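Local coordinates for protein levansucrase (Bacillus megaterium, PDB 3OM4) that belongs to the levansucrase/invertase family, whose members are built on a five-bladed beta-propeller fold, at residues T80-Q85 and M180-D185; L104-A109 and D185-V190. The protein carries 1 engineered substitution. All coordinates share one frame; numbering follows the deposited sequence.

Contact 1 of 2, residues T80-Q85 and M180-D185; sequences TYHGYQ and MSQPND
With CG anti to the backbone N (chi1 -176°), Tyr81 sends its ring toward Met180, while Gln182, its CG beside the backbone N (chi1 -71°) and its chain extended beyond, carries its amide to His82 and Tyr84. The hydroxyl end of Tyr81 meets the root of the methionine: OH lies 3.4 Å from Met180 CB, and CE2 is 3.9 Å from that carbon, which approaches the ring obliquely. The two ends of the Gln182 amide do different work. Gln182 OE1 sits over one face of the His82 ring, offset toward its rim and 3.6 Å from His82 CG. Gln182 NE2 instead stands at the edge of the Tyr84 ring, 3.9 Å from Tyr84 CE2, with the amide turned 83° from the ring plane. That nitrogen donates to two waters. The first, 2.8 Å from Gln182 NE2, donates onward to His82 O; the second donates to Asn184 O at 2.7 Å and is 2.6 Å from Tyr84 OH, which also bonds Lys108. His82 is presented by a type I' turn from Tyr81 to Tyr84, closed by backbone bonds in both directions. The turn, in the connection between antiparallel strands 60-72 and 84-92, packs on the end of strand 170-184 at the propeller's periphery; Val156 of strand 156-164 touches both Tyr81 and Met180, and Leu188 of strand 187-200 packs against Tyr84 and Gln182.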
loop_
_atom_site.group_PDB
_atom_site.type_symbol
_atom_site.label_atom_id
_atom_site.label_comp_id
_atom_site.label_asym_id
_atom_site.label_seq_id
_atom_site.Cartn_x
_atom_site.Cartn_y
_atom_site.Cartn_z
ATOM N N THR A 80 9.397 -1.652 19.106
ATOM C CA THR A 80 10.320 -2.633 19.652
ATOM C C THR A 80 9.512 -3.572 20.529
ATOM O O THR A 80 8.866 -3.143 21.492
ATOM C CB THR A 80 11.455 -1.989 20.471
ATOM O OG1 THR A 80 11.914 -0.802 19.812
ATOM C CG2 THR A 80 12.620 -2.962 20.625
ATOM N N TYR A 81 9.534 -4.850 20.174
ATOM C CA TYR A 81 8.779 -5.859 20.895
ATOM C C TYR A 81 9.741 -6.812 21.585
ATOM O O TYR A 81 10.365 -7.655 20.934
ATOM C CB TYR A 81 7.853 -6.620 19.943
ATOM C CG TYR A 81 6.956 -7.616 20.639
ATOM C CD1 TYR A 81 5.828 -7.191 21.337
ATOM C CD2 TYR A 81 7.236 -8.981 20.602
ATOM C CE1 TYR A 81 4.999 -8.098 21.980
ATOM C CE2 TYR A 81 6.414 -9.898 21.244
ATOM C CZ TYR A 81 5.299 -9.449 21.931
ATOM O OH TYR A 81 4.477 -10.347 22.569
ATOM N N HIS A 82 9.866 -6.659 22.901
ATOM C CA HIS A 82 10.780 -7.476 23.704
ATOM C C HIS A 82 12.180 -7.536 23.082
ATOM O O HIS A 82 12.780 -8.606 22.977
ATOM C CB HIS A 82 10.195 -8.884 23.919
ATOM C CG HIS A 82 8.993 -8.891 24.813
ATOM N ND1 HIS A 82 7.705 -9.048 24.338
ATOM C CD2 HIS A 82 8.883 -8.739 26.156
ATOM C CE1 HIS A 82 6.854 -9.003 25.351
ATOM N NE2 HIS A 82 7.543 -8.814 26.466
ATOM N N GLY A 83 12.678 -6.372 22.662
ATOM C CA GLY A 83 14.003 -6.249 22.052
ATOM C C GLY A 83 14.079 -6.565 20.568
ATOM O O GLY A 83 15.166 -6.557 19.985
ATOM N N TYR A 84 12.930 -6.843 19.955
ATOM C CA TYR A 84 12.881 -7.235 18.546
ATOM C C TYR A 84 12.172 -6.209 17.677
ATOM O O TYR A 84 11.217 -5.567 18.111
ATOM C CB TYR A 84 12.163 -8.578 18.383
ATOM C CG TYR A 84 12.863 -9.751 19.024
ATOM C CD1 TYR A 84 13.902 -10.409 18.368
ATOM C CD2 TYR A 84 12.478 -10.213 20.280
ATOM C CE1 TYR A 84 14.547 -11.491 18.951
ATOM C CE2 TYR A 84 13.118 -11.296 20.873
ATOM C CZ TYR A 84 14.149 -11.928 20.202
ATOM O OH TYR A 84 14.784 -13.002 20.782
ATOM N N GLN A 85 12.648 -6.067 16.444
ATOM C CA GLN A 85 11.868 -5.419 15.400
ATOM C C GLN A 85 11.100 -6.515 14.665
ATOM O O GLN A 85 11.629 -7.606 14.439
ATOM C CB GLN A 85 12.771 -4.631 14.448
ATOM C CG GLN A 85 13.295 -3.324 15.042
ATOM C CD GLN A 85 14.220 -2.562 14.105
ATOM O OE1 GLN A 85 14.771 -3.124 13.159
ATOM N NE2 GLN A 85 14.398 -1.273 14.373
ATOM N N MET A 180 1.985 -13.899 20.868
ATOM C CA MET A 180 3.410 -14.213 20.771
ATOM C C MET A 180 3.955 -14.777 22.076
ATOM O O MET A 180 3.443 -14.473 23.152
ATOM C CB MET A 180 4.214 -12.954 20.427
ATOM C CG MET A 180 3.692 -12.141 19.253
ATOM S SD MET A 180 3.925 -12.956 17.666
ATOM C CE MET A 180 5.707 -12.907 17.473
ATOM N N SER A 181 5.005 -15.588 21.967
ATOM C CA SER A 181 5.768 -16.033 23.133
ATOM C C SER A 181 7.257 -16.092 22.808
ATOM O O SER A 181 7.653 -15.963 21.648
ATOM C CB SER A 181 5.266 -17.391 23.644
ATOM O OG SER A 181 5.568 -18.438 22.738
ATOM N N GLN A 182 8.074 -16.274 23.843
ATOM C CA GLN A 182 9.515 -16.429 23.681
ATOM C C GLN A 182 9.953 -17.788 24.230
ATOM O O GLN A 182 10.119 -17.938 25.443
ATOM C CB GLN A 182 10.259 -15.298 24.396
ATOM C CG GLN A 182 10.127 -13.940 23.731
ATOM C CD GLN A 182 10.563 -12.805 24.634
ATOM O OE1 GLN A 182 9.813 -12.367 25.507
ATOM N NE2 GLN A 182 11.778 -12.315 24.423
ATOM N N PRO A 183 10.128 -18.787 23.340
ATOM C CA PRO A 183 10.559 -20.127 23.761
ATOM C C PRO A 183 11.979 -20.143 24.335
ATOM O O PRO A 183 12.299 -21.001 25.160
ATOM C CB PRO A 183 10.488 -20.954 22.471
ATOM C CG PRO A 183 10.506 -19.968 21.367
ATOM C CD PRO A 183 9.856 -18.727 21.891
ATOM N N ASN A 184 12.810 -19.206 23.882
ATOM C CA ASN A 184 14.137 -18.964 24.452
ATOM C C ASN A 184 14.581 -17.511 24.247
ATOM O O ASN A 184 13.809 -16.689 23.743
ATOM C CB ASN A 184 15.175 -19.958 23.899
ATOM C CG ASN A 184 15.399 -19.817 22.398
ATOM O OD1 ASN A 184 15.510 -18.710 21.866
ATOM N ND2 ASN A 184 15.486 -20.950 21.712
ATOM N N ASP A 185 15.823 -17.211 24.625
ATOM C CA ASP A 185 16.375 -15.850 24.558
ATOM C C ASP A 185 16.514 -15.258 23.150
ATOM O O ASP A 185 16.606 -14.037 23.001
ATOM C CB ASP A 185 17.733 -15.785 25.270
ATOM C CG ASP A 185 17.604 -15.478 26.752
ATOM O OD1 ASP A 185 17.285 -16.402 27.533
ATOM O OD2 ASP A 185 17.843 -14.311 27.138
HETATM O O HOH W 1 13.080 -10.286 25.775
HETATM O O HOH W 2 13.441 -14.289 22.609
#

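Contact 2 of 2, residues L104-A109 and D185-V190; sequences LFYKKA and DNTLKV
Tyr106 and Leu188 join two strands of the propeller, 101-108 and 187-200, that pack through their side chains. The segment axes run nearly antiparallel and come no closer than 8.3 Å, and both hydrogen bonds across the contact depend on a side-chain group. In the first, Leu188 N donates to Tyr106 OH at 3.2 Å, fairly straight with an N-H...O angle of 157°, so the tyrosine oxygen serves a backbone N-H near the start of strand 187-200. The second runs from Lys108 NZ to Asp185 O, 2.9 Å long, in the carbonyl plane and with a C=O...N angle of 160°; a bend at chi2 of the lysine helps bring the ammonium there, and Tyr84 OH is a further partner of NZ. The polar groups of the corner between strands 170-184 and 187-200 are also engaged: Asn186 O accepts from Lys118 NZ, while Asn184 OD1 is bonded to both Asn186 N and Thr187 OG1. Behind the contact, Lys107 NZ reaches Lys108 O, Gln85 OE1 and Asp111 O.

Tyr106 has CG between its backbone N and carbonyl carbon (chi1 64°), and one face of its ring is covered by Leu188. CB of Leu188 stands 3.8 Å from the Tyr106 ring centroid, almost on the ring normal, a CH-pi contact, and CD1 of Leu188 adds a 3.7 Å approach to CB of Tyr106. Asn186 O lies at the ring edge, near its plane. The hydroxyl also meets a methyl, Tyr106 OH to Thr187 CG2 being 3.3 Å. At the other end of the contact the touch is purely apolar, with Leu104 CD1 3.9 Å from Val190 CG2.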
loop_
_atom_site.group_PDB
_atom_site.type_symbol
_atom_site.label_atom_id
_atom_site.label_comp_id
_atom_site.label_asym_id
_atom_site.label_seq_id
_atom_site.Cartn_x
_atom_site.Cartn_y
_atom_site.Cartn_z
ATOM N N LEU A 104 5.610 -13.721 9.619
ATOM C CA LEU A 104 6.165 -12.822 10.619
ATOM C C LEU A 104 7.669 -13.026 10.708
ATOM O O LEU A 104 8.138 -14.088 11.126
ATOM C CB LEU A 104 5.498 -13.044 11.983
ATOM C CG LEU A 104 5.673 -11.979 13.073
ATOM C CD1 LEU A 104 4.501 -12.028 14.034
ATOM C CD2 LEU A 104 7.001 -12.113 13.826
ATOM N N PHE A 105 8.416 -12.007 10.287
ATOM C CA PHE A 105 9.869 -11.997 10.417
ATOM C C PHE A 105 10.261 -11.102 11.585
ATOM O O PHE A 105 9.567 -10.131 11.891
ATOM C CB PHE A 105 10.533 -11.497 9.132
ATOM C CG PHE A 105 10.381 -12.424 7.961
ATOM C CD1 PHE A 105 11.313 -13.430 7.729
ATOM C CD2 PHE A 105 9.312 -12.282 7.080
ATOM C CE1 PHE A 105 11.180 -14.290 6.645
ATOM C CE2 PHE A 105 9.168 -13.136 5.989
ATOM C CZ PHE A 105 10.104 -14.141 5.770
ATOM N N TYR A 106 11.377 -11.430 12.231
ATOM C CA TYR A 106 11.850 -10.655 13.377
ATOM C C TYR A 106 13.373 -10.604 13.471
ATOM O O TYR A 106 14.068 -11.494 12.987
ATOM C CB TYR A 106 11.247 -11.189 14.679
ATOM C CG TYR A 106 11.664 -12.599 15.035
ATOM C CD1 TYR A 106 12.650 -12.831 15.994
ATOM C CD2 TYR A 106 11.071 -13.704 14.415
ATOM C CE1 TYR A 106 13.036 -14.119 16.329
ATOM C CE2 TYR A 106 11.455 -14.998 14.741
ATOM C CZ TYR A 106 12.438 -15.197 15.702
ATOM O OH TYR A 106 12.826 -16.470 16.034
ATOM N N LYS A 107 13.875 -9.552 14.107
ATOM C CA LYS A 107 15.309 -9.287 14.172
ATOM C C LYS A 107 15.625 -8.555 15.469
ATOM O O LYS A 107 14.906 -7.632 15.856
ATOM C CB LYS A 107 15.733 -8.443 12.960
ATOM C CG LYS A 107 17.182 -7.952 12.962
ATOM C CD LYS A 107 17.473 -6.978 11.807
ATOM C CE LYS A 107 16.781 -5.617 11.972
ATOM N NZ LYS A 107 17.229 -4.845 13.167
ATOM N N LYS A 108 16.692 -8.982 16.142
ATOM C CA LYS A 108 17.218 -8.251 17.292
ATOM C C LYS A 108 17.404 -6.790 16.892
ATOM O O LYS A 108 18.005 -6.501 15.856
ATOM C CB LYS A 108 18.546 -8.857 17.758
ATOM C CG LYS A 108 18.431 -10.246 18.379
ATOM C CD LYS A 108 17.967 -10.173 19.829
ATOM C CE LYS A 108 17.853 -11.559 20.446
ATOM N NZ LYS A 108 17.159 -11.504 21.766
ATOM N N ALA A 109 16.870 -5.881 17.704
ATOM C CA ALA A 109 16.820 -4.452 17.374
ATOM C C ALA A 109 18.150 -3.878 16.876
ATOM O O ALA A 109 18.160 -2.997 16.012
ATOM C CB ALA A 109 16.300 -3.646 18.563
ATOM N N ASP A 185 15.823 -17.211 24.625
ATOM C CA ASP A 185 16.375 -15.850 24.558
ATOM C C ASP A 185 16.514 -15.258 23.150
ATOM O O ASP A 185 16.606 -14.037 23.001
ATOM C CB ASP A 185 17.733 -15.785 25.270
ATOM C CG ASP A 185 17.604 -15.478 26.752
ATOM O OD1 ASP A 185 17.285 -16.402 27.533
ATOM O OD2 ASP A 185 17.843 -14.311 27.138
ATOM N N ASN A 186 16.529 -16.110 22.127
ATOM C CA ASN A 186 16.765 -15.653 20.752
ATOM C C ASN A 186 15.654 -15.983 19.743
ATOM O O ASN A 186 15.841 -15.814 18.534
ATOM C CB ASN A 186 18.127 -16.153 20.244
ATOM C CG ASN A 186 18.218 -17.671 20.192
ATOM O OD1 ASN A 186 17.551 -18.321 19.383
ATOM N ND2 ASN A 186 19.062 -18.242 21.046
ATOM N N THR A 187 14.505 -16.439 20.240
ATOM C CA THR A 187 13.399 -16.857 19.377
ATOM C C THR A 187 12.074 -16.196 19.767
ATOM O O THR A 187 11.761 -16.048 20.950
ATOM C CB THR A 187 13.230 -18.401 19.381
ATOM O OG1 THR A 187 14.502 -19.028 19.182
ATOM C CG2 THR A 187 12.274 -18.865 18.279
ATOM N N LEU A 188 11.317 -15.785 18.752
ATOM C CA LEU A 188 9.923 -15.391 18.915
ATOM C C LEU A 188 9.044 -16.450 18.262
ATOM O O LEU A 188 9.399 -17.005 17.222
ATOM C CB LEU A 188 9.654 -14.031 18.268
ATOM C CG LEU A 188 10.126 -12.744 18.947
ATOM C CD1 LEU A 188 9.831 -11.562 18.043
ATOM C CD2 LEU A 188 9.465 -12.536 20.307
ATOM N N LYS A 189 7.897 -16.721 18.875
ATOM C CA LYS A 189 6.966 -17.720 18.366
ATOM C C LYS A 189 5.576 -17.116 18.203
ATOM O O LYS A 189 5.124 -16.352 19.055
ATOM C CB LYS A 189 6.903 -18.916 19.324
ATOM C CG LYS A 189 5.964 -20.041 18.888
ATOM C CD LYS A 189 5.734 -21.031 20.017
ATOM C CE LYS A 189 4.696 -22.075 19.633
ATOM N NZ LYS A 189 4.484 -23.068 20.722
ATOM N N VAL A 190 4.912 -17.451 17.101
ATOM C CA VAL A 190 3.491 -17.162 16.958
ATOM C C VAL A 190 2.728 -18.307 17.618
ATOM O O VAL A 190 2.779 -19.449 17.154
ATOM C CB VAL A 190 3.069 -16.993 15.477
ATOM C CG1 VAL A 190 1.550 -16.883 15.356
ATOM C CG2 VAL A 190 3.738 -15.763 14.868
#

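The centres of contacts 1 and 2 lie about 5 Å apart, and the contacts share Asp185. Their segments alternate along the chain: 80-85, 104-109, 180-185, then 185-190. Strands 84-92 and 101-108 are consecutive antiparallel neighbours, as are 170-184 and 187-200, in one branched sheet that probably spans adjacent propeller blades. Backbone pairing ties the contacts together on both sides, Gln85 N to Lys107 O at 2.8 Å and Lys189 N to Ser181 O at 2.9 Å. The rings of Tyr84 and Tyr106 also meet edge-to-face. The two contacts thus form one continuous side-chain interface joining the two strand pairs, structural packing at the edge of the fold, about 27 Å (contact 1) and 24 Å (contact 2) from the chain's centre.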